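Local coordinates for protein FAD-dependent pyridine nucleotide-disulphide oxidoreductase (Desulfovibrio vulgaris, PDB 3IWA) that probably transfers electrons from a reduced pyridine nucleotide through bound FAD, as flavin-dependent disulphide oxidoreductases of its family do, at residues Gly274-Asp279 and Gly293-Ile298; Thr280-Ser285 and Ala331-Ala336; Met386-Val391 and Asp448-Ala453. All coordinates share one frame; numbering follows the deposited sequence.

Contact 1: residues Gly274-Asp279 and Gly293-Ile298; sequences GAIIVD and GDCVTI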
loop_
_atom_site.group_PDB
_atom_site.type_symbol
_atom_site.label_atom_id
_atom_site.label_comp_id
_atom_site.label_asym_id
_atom_site.label_seq_id
_atom_site.Cartn_x
_atom_site.Cartn_y
_atom_site.Cartn_z
ATOM N N GLY A 274 8.164 5.816 31.948
ATOM C CA GLY A 274 8.111 7.291 32.021
ATOM C C GLY A 274 7.389 7.976 30.858
ATOM O O GLY A 274 7.425 9.199 30.743
ATOM N N ALA A 275 6.755 7.197 29.976
ATOM C CA ALA A 275 6.074 7.776 28.814
ATOM C C ALA A 275 4.756 8.358 29.289
ATOM O O ALA A 275 4.058 7.736 30.072
ATOM C CB ALA A 275 5.849 6.733 27.706
ATOM N N ILE A 276 4.441 9.570 28.842
ATOM C CA ILE A 276 3.170 10.227 29.172
ATOM C C ILE A 276 1.998 9.453 28.544
ATOM O O ILE A 276 2.025 9.121 27.352
ATOM C CB ILE A 276 3.169 11.661 28.668
ATOM C CG1 ILE A 276 4.220 12.508 29.403
ATOM C CG2 ILE A 276 1.806 12.275 28.800
ATOM C CD1 ILE A 276 4.432 13.863 28.786
ATOM N N ILE A 277 0.991 9.143 29.358
ATOM C CA ILE A 277 -0.147 8.380 28.913
ATOM C C ILE A 277 -1.159 9.360 28.373
ATOM O O ILE A 277 -1.556 10.283 29.067
ATOM C CB ILE A 277 -0.741 7.539 30.049
ATOM C CG1 ILE A 277 0.241 6.448 30.483
ATOM C CG2 ILE A 277 -2.112 6.903 29.651
ATOM C CD1 ILE A 277 -0.245 5.693 31.736
ATOM N N VAL A 278 -1.563 9.159 27.121
ATOM C CA VAL A 278 -2.579 9.995 26.482
ATOM C C VAL A 278 -3.755 9.188 25.935
ATOM O O VAL A 278 -3.621 8.027 25.557
ATOM C CB VAL A 278 -1.964 10.817 25.350
ATOM C CG1 VAL A 278 -0.896 11.751 25.923
ATOM C CG2 VAL A 278 -1.382 9.908 24.283
ATOM N N ASP A 279 -4.918 9.828 25.858
ATOM C CA ASP A 279 -6.052 9.225 25.186
ATOM C C ASP A 279 -5.932 9.447 23.671
ATOM O O ASP A 279 -4.941 10.029 23.194
ATOM C CB ASP A 279 -7.370 9.755 25.773
ATOM C CG ASP A 279 -7.694 11.178 25.364
ATOM O OD1 ASP A 279 -7.003 11.773 24.495
ATOM O OD2 ASP A 279 -8.674 11.713 25.951
ATOM N N GLY A 293 4.485 12.659 20.256
ATOM C CA GLY A 293 5.845 12.477 19.757
ATOM C C GLY A 293 6.507 11.387 20.569
ATOM O O GLY A 293 5.846 10.454 21.002
ATOM N N ASP A 294 7.804 11.515 20.801
ATOM C CA ASP A 294 8.565 10.482 21.521
ATOM C C ASP A 294 8.449 10.509 23.060
ATOM O O ASP A 294 9.253 9.855 23.726
ATOM C CB ASP A 294 10.065 10.617 21.228
ATOM C CG ASP A 294 10.399 10.721 19.757
ATOM O OD1 ASP A 294 9.568 10.383 18.885
ATOM O OD2 ASP A 294 11.550 11.138 19.486
ATOM N N CYS A 295 7.545 11.312 23.628
ATOM C CA CYS A 295 7.400 11.384 25.080
ATOM C C CYS A 295 6.149 10.678 25.563
ATOM O O CYS A 295 5.902 10.617 26.763
ATOM C CB CYS A 295 7.420 12.821 25.573
ATOM S SG CYS A 295 6.096 13.973 25.033
ATOM N N VAL A 296 5.389 10.101 24.630
ATOM C CA VAL A 296 4.135 9.450 24.948
ATOM C C VAL A 296 4.131 7.960 24.621
ATOM O O VAL A 296 4.924 7.480 23.823
ATOM C CB VAL A 296 2.928 10.132 24.200
ATOM C CG1 VAL A 296 2.869 11.655 24.491
ATOM C CG2 VAL A 296 2.994 9.904 22.673
ATOM N N THR A 297 3.206 7.253 25.270
ATOM C CA THR A 297 2.788 5.909 24.902
ATOM C C THR A 297 1.414 5.970 24.262
ATOM O O THR A 297 0.573 6.704 24.714
ATOM C CB THR A 297 2.705 4.902 26.108
ATOM O OG1 THR A 297 2.170 3.634 25.661
ATOM C CG2 THR A 297 1.802 5.439 27.249
ATOM N N ILE A 298 1.220 5.199 23.199
ATOM C CA ILE A 298 -0.080 5.029 22.560
ATOM C C ILE A 298 -0.283 3.534 22.263
ATOM O O ILE A 298 0.660 2.778 22.242
ATOM C CB ILE A 298 -0.159 5.766 21.248
ATOM C CG1 ILE A 298 0.951 5.286 20.316
ATOM C CG2 ILE A 298 -0.052 7.245 21.479
ATOM C CD1 ILE A 298 0.988 5.991 19.015
HETATM O O HOH W 1 -1.773 6.066 25.787
#
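A275 turns its CB toward segment 293-298, where the methyl seats on the V296-T297 peptide, 3.6 Å from T297 N and beside T297 CB. One residue on, I276 uses both its peptide groups. I276 N donates to C295 O at 2.7 Å, in the plane of that carbonyl, and I276 O accepts from T297 N at 3.0 Å with the donor tilted 32° from the plane. This parallel bridge to V296 joins 276-277, an edge strand of a small mixed sheet, to strand 296-299.

On the face of I276 and V296, the two methyls of V278 divide between neighbours: CG1 meets V296 CG1 at 4.0 Å, the side chains crossing at about a right angle, and CG2 lies 4.1 Å from I298 CG2. I276 CD1 comes up to the C295 sulfur. On the other face, T297 CG2 sits against I276 O and I277 CG1, 3.7 Å from the latter; its OG1, anti to the backbone N (chi1 175°), bonds instead to G307 O. From I276 to V278 the backbones draw apart, and at the far end a water donates to both V278 O and T297 O. Two backbone hydrogen bonds thus set the register, and apolar contact with a water bridge carries the join past it.

Contact 2: residues Thr280-Ser285 and Ala331-Ala336; sequences TRMRTS and ATFPGA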
loop_
_atom_site.group_PDB
_atom_site.type_symbol
_atom_site.label_atom_id
_atom_site.label_comp_id
_atom_site.label_asym_id
_atom_site.label_seq_id
_atom_site.Cartn_x
_atom_site.Cartn_y
_atom_site.Cartn_z
ATOM N N THR A 280 -6.942 9.027 22.919
ATOM C CA THR A 280 -6.818 9.065 21.475
ATOM C C THR A 280 -6.959 10.460 20.935
ATOM O O THR A 280 -6.644 10.680 19.779
ATOM C CB THR A 280 -7.841 8.182 20.770
ATOM O OG1 THR A 280 -9.119 8.700 21.054
ATOM C CG2 THR A 280 -7.749 6.752 21.255
ATOM N N ARG A 281 -7.418 11.400 21.760
ATOM C CA ARG A 281 -7.429 12.824 21.380
ATOM C C ARG A 281 -6.073 13.509 21.650
ATOM O O ARG A 281 -5.920 14.707 21.413
ATOM C CB ARG A 281 -8.540 13.575 22.128
ATOM C CG ARG A 281 -9.903 13.504 21.515
ATOM C CD ARG A 281 -10.588 12.175 21.765
ATOM N NE ARG A 281 -11.896 12.135 21.100
ATOM C CZ ARG A 281 -12.681 11.050 21.033
ATOM N NH1 ARG A 281 -12.312 9.910 21.611
ATOM N NH2 ARG A 281 -13.849 11.102 20.395
ATOM N N MET A 282 -5.121 12.715 22.151
ATOM C CA MET A 282 -3.782 13.125 22.578
ATOM C C MET A 282 -3.756 13.935 23.881
ATOM O O MET A 282 -2.764 14.598 24.183
ATOM C CB MET A 282 -3.001 13.801 21.440
ATOM C CG MET A 282 -2.890 12.955 20.129
ATOM S SD MET A 282 -2.268 11.254 20.231
ATOM C CE MET A 282 -0.581 11.603 20.731
ATOM N N ARG A 283 -4.812 13.815 24.683
ATOM C CA ARG A 283 -4.906 14.427 26.003
ATOM C C ARG A 283 -4.250 13.586 27.069
ATOM O O ARG A 283 -4.524 12.404 27.159
ATOM C CB ARG A 283 -6.371 14.591 26.439
ATOM C CG ARG A 283 -7.160 15.637 25.672
ATOM C CD ARG A 283 -8.485 15.978 26.358
ATOM N NE ARG A 283 -8.990 17.238 25.824
ATOM C CZ ARG A 283 -9.781 17.347 24.756
ATOM N NH1 ARG A 283 -10.139 18.554 24.319
ATOM N NH2 ARG A 283 -10.196 16.257 24.117
ATOM N N THR A 284 -3.450 14.219 27.925
ATOM C CA THR A 284 -2.865 13.555 29.098
ATOM C C THR A 284 -3.928 13.334 30.187
ATOM O O THR A 284 -5.095 13.521 29.963
ATOM C CB THR A 284 -1.718 14.402 29.683
ATOM O OG1 THR A 284 -2.241 15.612 30.225
ATOM C CG2 THR A 284 -0.719 14.770 28.618
ATOM N N SER A 285 -3.538 12.913 31.367
ATOM C CA SER A 285 -4.491 12.847 32.501
ATOM C C SER A 285 -5.086 14.211 32.904
ATOM O O SER A 285 -6.099 14.265 33.600
ATOM C CB SER A 285 -3.850 12.160 33.702
ATOM O OG SER A 285 -2.574 12.681 33.972
ATOM N N ALA A 331 -10.818 15.516 16.749
ATOM C CA ALA A 331 -9.946 14.629 15.985
ATOM C C ALA A 331 -9.251 13.565 16.877
ATOM O O ALA A 331 -8.874 13.846 18.015
ATOM C CB ALA A 331 -8.893 15.477 15.209
ATOM N N THR A 332 -9.102 12.349 16.332
ATOM C CA THR A 332 -8.489 11.218 17.030
ATOM C C THR A 332 -7.297 10.593 16.298
ATOM O O THR A 332 -7.193 10.649 15.088
ATOM C CB THR A 332 -9.521 10.107 17.297
ATOM O OG1 THR A 332 -10.018 9.603 16.054
ATOM C CG2 THR A 332 -10.681 10.640 18.129
ATOM N N PHE A 333 -6.394 10.022 17.072
ATOM C CA PHE A 333 -5.230 9.273 16.572
ATOM C C PHE A 333 -5.243 7.967 17.346
ATOM O O PHE A 333 -5.104 7.975 18.569
ATOM C CB PHE A 333 -3.937 10.039 16.814
ATOM C CG PHE A 333 -2.769 9.443 16.137
ATOM C CD1 PHE A 333 -2.505 9.713 14.803
ATOM C CD2 PHE A 333 -1.947 8.556 16.809
ATOM C CE1 PHE A 333 -1.426 9.123 14.177
ATOM C CE2 PHE A 333 -0.888 7.977 16.186
ATOM C CZ PHE A 333 -0.619 8.255 14.888
ATOM N N PRO A 334 -5.474 6.832 16.652
ATOM C CA PRO A 334 -5.826 5.574 17.334
ATOM C C PRO A 334 -4.675 4.830 18.017
ATOM O O PRO A 334 -4.900 3.990 18.905
ATOM C CB PRO A 334 -6.384 4.705 16.198
ATOM C CG PRO A 334 -5.616 5.173 14.955
ATOM C CD PRO A 334 -5.488 6.702 15.183
ATOM N N GLY A 335 -3.456 5.121 17.589
ATOM C CA GLY A 335 -2.289 4.343 17.988
ATOM C C GLY A 335 -1.432 4.108 16.769
ATOM O O GLY A 335 -1.555 4.819 15.787
ATOM N N ALA A 336 -0.608 3.068 16.813
ATOM C CA ALA A 336 0.304 2.779 15.731
ATOM C C ALA A 336 0.576 1.286 15.602
ATOM O O ALA A 336 0.346 0.507 16.556
ATOM C CB ALA A 336 1.584 3.535 15.923
#
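T280 and T332 lie side by side and point the same way, with T280 OG1 3.8 Å from T332 CG2. The same methyl also serves R281: T332 CG2 sits 3.5 Å above the guanidinium plane, over its centre, and is 3.5 Å from both R281 NE and R281 CZ. It comes there because CG2 is anti to the carbonyl carbon of T332, while OG1 lies between the backbone N and the carbonyl carbon (chi1 62°) and is hydrogen-bonded to E430 of the second subunit, whose N434 also packs on F333. The arginine chain bends at chi2, then runs extended alongside T332, with R281 CG resting 3.7 Å from A331 O. R281 NE forms a salt bridge with D330, while T332 CG2 lies over one face of the group.

Between these side chains and the next pair, the backbones are joined by F333 N donating to T280 O at 2.8 Å, nearly straight at 166°; T332 CA-H adds a contact to the same oxygen. Farther in, the bend at chi2 (-53°) puts M282 SD 4.0 Å from F333 CB. The sulfur approaches the F333 ring obliquely, a Met-aromatic contact with SD 5.3 Å from the ring centroid.

The contact joins the loop before strand 289-291 to the loop after helix 314-326. N325 of that helix donates to the carbonyls of R281 and A331, M282 and F333 pack against its Q318, and F333 also touches I298 of strand 296-299.

Contact 3: residues Met386-Val391 and Asp448-Ala453; sequences MTLQLV and DIVNVA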
loop_
_atom_site.group_PDB
_atom_site.type_symbol
_atom_site.label_atom_id
_atom_site.label_comp_id
_atom_site.label_asym_id
_atom_site.label_seq_id
_atom_site.Cartn_x
_atom_site.Cartn_y
_atom_site.Cartn_z
ATOM N N MET A 386 13.742 -9.458 -4.595
ATOM C CA MET A 386 12.855 -8.993 -3.514
ATOM C C MET A 386 12.492 -10.104 -2.559
ATOM O O MET A 386 12.036 -11.116 -3.000
ATOM C CB MET A 386 11.533 -8.377 -4.012
ATOM C CG MET A 386 10.840 -7.606 -2.831
ATOM S SD MET A 386 9.269 -6.830 -3.102
ATOM C CE MET A 386 9.681 -5.864 -4.540
ATOM N N THR A 387 12.687 -9.867 -1.257
ATOM C CA THR A 387 12.238 -10.748 -0.180
ATOM C C THR A 387 11.197 -10.078 0.716
ATOM O O THR A 387 11.404 -8.960 1.182
ATOM C CB THR A 387 13.384 -11.122 0.758
ATOM O OG1 THR A 387 14.503 -11.578 -0.004
ATOM C CG2 THR A 387 12.948 -12.203 1.755
ATOM N N LEU A 388 10.099 -10.793 0.957
ATOM C CA LEU A 388 9.121 -10.470 1.974
ATOM C C LEU A 388 9.095 -11.554 3.030
ATOM O O LEU A 388 9.173 -12.740 2.708
ATOM C CB LEU A 388 7.706 -10.416 1.397
ATOM C CG LEU A 388 7.351 -9.320 0.420
ATOM C CD1 LEU A 388 5.828 -9.378 0.163
ATOM C CD2 LEU A 388 7.826 -7.942 0.956
ATOM N N GLN A 389 8.876 -11.134 4.273
ATOM C CA GLN A 389 8.637 -12.046 5.358
ATOM C C GLN A 389 7.351 -11.607 6.043
ATOM O O GLN A 389 7.149 -10.419 6.270
ATOM C CB GLN A 389 9.836 -12.059 6.323
ATOM C CG GLN A 389 11.185 -12.494 5.670
ATOM C CD GLN A 389 12.347 -12.738 6.692
ATOM O OE1 GLN A 389 13.348 -13.389 6.381
ATOM N NE2 GLN A 389 12.206 -12.214 7.876
ATOM N N LEU A 390 6.482 -12.568 6.342
ATOM C CA LEU A 390 5.162 -12.332 6.853
ATOM C C LEU A 390 5.085 -13.047 8.167
ATOM O O LEU A 390 5.486 -14.215 8.248
ATOM C CB LEU A 390 4.108 -12.893 5.885
ATOM C CG LEU A 390 2.636 -12.478 6.025
ATOM C CD1 LEU A 390 2.459 -11.008 5.577
ATOM C CD2 LEU A 390 1.653 -13.430 5.195
ATOM N N VAL A 391 4.594 -12.356 9.199
ATOM C CA VAL A 391 4.573 -12.910 10.549
ATOM C C VAL A 391 3.167 -13.210 10.926
ATOM O O VAL A 391 2.323 -12.344 10.910
ATOM C CB VAL A 391 5.222 -11.956 11.589
ATOM C CG1 VAL A 391 5.304 -12.624 12.904
ATOM C CG2 VAL A 391 6.627 -11.528 11.151
ATOM N N ASP A 448 0.816 -11.218 -7.529
ATOM C CA ASP A 448 1.634 -10.296 -6.772
ATOM C C ASP A 448 2.263 -11.008 -5.560
ATOM O O ASP A 448 1.661 -11.900 -4.969
ATOM C CB ASP A 448 0.773 -9.120 -6.320
ATOM C CG ASP A 448 1.600 -7.944 -5.805
ATOM O OD1 ASP A 448 2.002 -7.952 -4.624
ATOM O OD2 ASP A 448 1.822 -7.006 -6.593
ATOM N N ILE A 449 3.475 -10.600 -5.213
ATOM C CA ILE A 449 4.217 -11.227 -4.145
ATOM C C ILE A 449 3.528 -11.156 -2.803
ATOM O O ILE A 449 3.645 -12.075 -2.019
ATOM C CB ILE A 449 5.687 -10.728 -4.089
ATOM C CG1 ILE A 449 6.486 -11.619 -3.119
ATOM C CG2 ILE A 449 5.761 -9.257 -3.754
ATOM C CD1 ILE A 449 7.940 -11.259 -2.977
ATOM N N VAL A 450 2.734 -10.118 -2.561
ATOM C CA VAL A 450 1.987 -10.022 -1.317
ATOM C C VAL A 450 0.954 -11.145 -1.194
ATOM O O VAL A 450 0.803 -11.734 -0.124
ATOM C CB VAL A 450 1.260 -8.666 -1.184
ATOM C CG1 VAL A 450 0.175 -8.747 -0.128
ATOM C CG2 VAL A 450 2.253 -7.578 -0.828
ATOM N N ASN A 451 0.215 -11.390 -2.274
ATOM C CA ASN A 451 -0.742 -12.490 -2.322
ATOM C C ASN A 451 0.004 -13.826 -2.182
ATOM O O ASN A 451 -0.432 -14.722 -1.494
ATOM C CB ASN A 451 -1.534 -12.501 -3.653
ATOM C CG ASN A 451 -2.432 -11.267 -3.860
ATOM O OD1 ASN A 451 -2.511 -10.760 -4.967
ATOM N ND2 ASN A 451 -3.118 -10.812 -2.813
ATOM N N VAL A 452 1.137 -13.950 -2.856
ATOM C CA VAL A 452 1.917 -15.186 -2.787
ATOM C C VAL A 452 2.333 -15.430 -1.330
ATOM O O VAL A 452 2.231 -16.534 -0.858
ATOM C CB VAL A 452 3.112 -15.149 -3.765
ATOM C CG1 VAL A 452 4.088 -16.380 -3.563
ATOM C CG2 VAL A 452 2.586 -15.057 -5.229
ATOM N N ALA A 453 2.705 -14.391 -0.590
ATOM C CA ALA A 453 3.087 -14.578 0.811
ATOM C C ALA A 453 1.919 -15.123 1.612
ATOM O O ALA A 453 2.108 -15.976 2.467
ATOM C CB ALA A 453 3.607 -13.274 1.432
#
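Strand 386-391, carrying L388, and the start of helix 449-461, carrying I449, run with the axes of their short segments 9.2 Å apart at closest and their N-to-C directions 40° apart. Alternate strand residues M386, L388 and L390 turn their side chains to the helix, which answers with I449 and A453, one turn apart, and with V450 at the margin.

I449 and L388 form the middle of the interface. L388 CD1 lies 3.9 Å from I449 CG2 and 4.1 Å from V450 CG2, while I449 CD1, at the end of an extended chain (chi1 -169°, chi2 179°), reaches L388 CG at 4.0 Å. Toward the start of the strand, M386 SD touches I449 CG2 at 4.3 Å. Toward its end, L390 CD2 lies against the small A453, 4.2 Å from its CB and 3.8 Å from its carbonyl O. The helix start is fixed by D448 as N-cap: OD1 accepts from V450 N at 3.1 Å, and OD2 forms a salt bridge with R415 of helix 409-423.

A helix laid on one face of an antiparallel sheet through buried aliphatic side chains is the alpha/beta packing of the dimerisation domain in this reductase family.

In the fold
Following the chain from the N terminus, most strands of the two parallel sheets, of the presumed nucleotide-binding part, come first. Contact 1 then closes a short loop, its segments 14 residues apart, that includes strand 289-291, the last strand of the first parallel sheet. Contact 2 opens inside that loop, directly after D279, and closes only at 331-336, beyond helix 314-326, so the two contacts cross. Their centres are about 10 Å apart and they touch: V278 packs on R283, I276 on T284, and I298 on G335. Together they tie the small 276-277/296-299/306-307 sheet to the loop that leads into the dimerisation domain. Contact 3 follows in series, closing a loop within that domain between strand 386-393 and helix 449-461, its centre about 33 Å from that of contact 1.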